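Local coordinates for protein cellulosomal scaffoldin (Acetivibrio cellulolyticus, PDB 4WI0) that uses its C-terminal X-module and dockerin to bind a type II cohesin of adaptor scaffoldin B, and probably also cleaves beta-1,4-glucosidic linkages in cellulose, at the interface of chains B and A. Residues are numbered along the deposited sequence; one frame, centred on the assembly and turned at random. Chains: chain A, Cellulosomal scaffoldin; chain B, Cellulosomal scaffoldin adaptor protein B.

The interface of chains B and A. Residues chain B 134-135, 137; chain A 118, 134, 136-138.
B:Pro137 packs its ring against A:Ala136 and A:Asp134, where a cohesin loop meets the second calcium-binding loop of the dockerin, an F-hand-type variant of the EF-hand. This type II cohesin–dockerin complex illustrates how a metal-binding loop can also offer a docking surface to its partner.

Apolar contact is concentrated on the proline. Its CD lies 3.4 Å from the methyl carbon CB of A:Ala136, and CG is almost as near to that methyl, a slightly tight fit that brings the ring edge close to the start of strand 136-137. Farther along, the methyl CG2 of B:Thr135 is turned anti to its own carbonyl carbon and comes within 4.1 Å of CA in A:Thr118, a looser contact with the short strand 118-119.

Polar groups meet carbon across the seam. The carbonyl O of B:Thr135 stands 3.4 Å from CB of A:Ala136 and 3.5 Å from CB of A:Ser138, touching the first side-chain carbons of two dockerin residues that lie in different directions from it. On the other flank, the A:Asp134 carboxylate makes van der Waals contact with the proline ring: OD2 lies 3.5 Å and the carboxylate carbon CG 3.7 Å from CG of B:Pro137, the two side chains running nearly perpendicular to each other.

Support comes from hydrogen bonding within the dockerin loop. A:Ala136 and A:Asp134 both belong to the calcium site, and the backbone N of A:Ala136 donates to carboxylate OD1 of A:Asp134 at 3.2 Å, approaching from above the carboxylate plane, 38° out of it, a bond that, with the calcium, would hold the loop in shape. With CG placed between its backbone N and carbonyl carbon (chi1 63°), the aspartate folds its carboxylate towards that amide.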
loop_
_atom_site.group_PDB
_atom_site.type_symbol
_atom_site.label_atom_id
_atom_site.label_comp_id
_atom_site.label_asym_id
_atom_site.label_seq_id
_atom_site.Cartn_x
_atom_site.Cartn_y
_atom_site.Cartn_z
ATOM N N VAL B 134 10.750 -10.510 -1.516
ATOM C CA VAL B 134 10.846 -9.733 -2.751
ATOM C C VAL B 134 9.519 -9.055 -3.094
ATOM O O VAL B 134 9.494 -8.097 -3.852
ATOM C CB VAL B 134 11.287 -10.591 -3.966
ATOM C CG1 VAL B 134 12.675 -11.172 -3.745
ATOM C CG2 VAL B 134 10.264 -11.687 -4.273
ATOM N N THR B 135 8.426 -9.569 -2.537
ATOM C CA THR B 135 7.109 -8.962 -2.696
ATOM C C THR B 135 6.936 -7.686 -1.859
ATOM O O THR B 135 5.923 -7.002 -1.987
ATOM C CB THR B 135 5.979 -9.954 -2.321
ATOM O OG1 THR B 135 6.018 -10.239 -0.915
ATOM C CG2 THR B 135 6.102 -11.259 -3.119
ATOM N N PRO B 137 9.356 -4.684 -1.421
ATOM C CA PRO B 137 10.618 -4.056 -1.827
ATOM C C PRO B 137 11.347 -3.262 -0.741
ATOM O O PRO B 137 12.559 -3.377 -0.615
ATOM C CB PRO B 137 10.188 -3.125 -2.965
ATOM C CG PRO B 137 9.025 -3.817 -3.578
ATOM C CD PRO B 137 8.316 -4.519 -2.457
ATOM N N THR A 118 2.479 -9.937 -4.845
ATOM C CA THR A 118 3.210 -10.509 -5.972
ATOM C C THR A 118 4.325 -9.572 -6.376
ATOM O O THR A 118 4.286 -8.387 -6.064
ATOM C CB THR A 118 2.301 -10.752 -7.197
ATOM O OG1 THR A 118 1.663 -9.526 -7.566
ATOM C CG2 THR A 118 1.239 -11.807 -6.890
ATOM N N ASP A 134 7.273 -0.126 -8.168
ATOM C CA ASP A 134 8.463 -0.667 -7.488
ATOM C C ASP A 134 8.683 -2.160 -7.763
ATOM O O ASP A 134 9.557 -2.774 -7.157
ATOM C CB ASP A 134 8.441 -0.383 -5.975
ATOM C CG ASP A 134 7.269 -1.056 -5.233
ATOM O OD1 ASP A 134 6.453 -1.794 -5.839
ATOM O OD2 ASP A 134 7.184 -0.832 -4.002
ATOM N N ALA A 136 6.460 -4.636 -7.334
ATOM C CA ALA A 136 5.695 -5.467 -6.420
ATOM C C ALA A 136 4.291 -4.888 -6.252
ATOM O O ALA A 136 4.080 -3.688 -6.423
ATOM C CB ALA A 136 6.390 -5.541 -5.075
ATOM N N ILE A 137 3.338 -5.752 -5.939
ATOM C CA ILE A 137 1.988 -5.319 -5.579
ATOM C C ILE A 137 1.847 -5.688 -4.116
ATOM O O ILE A 137 1.806 -6.872 -3.768
ATOM C CB ILE A 137 0.897 -5.977 -6.453
ATOM C CG1 ILE A 137 1.108 -5.583 -7.922
ATOM C CG2 ILE A 137 -0.481 -5.520 -5.998
ATOM C CD1 ILE A 137 0.369 -6.443 -8.924
ATOM N N SER A 138 1.827 -4.666 -3.266
ATOM C CA SER A 138 1.913 -4.839 -1.818
ATOM C C SER A 138 0.994 -3.827 -1.145
ATOM O O SER A 138 0.225 -3.150 -1.826
ATOM C CB SER A 138 3.367 -4.656 -1.359
ATOM O OG SER A 138 3.870 -3.373 -1.683
#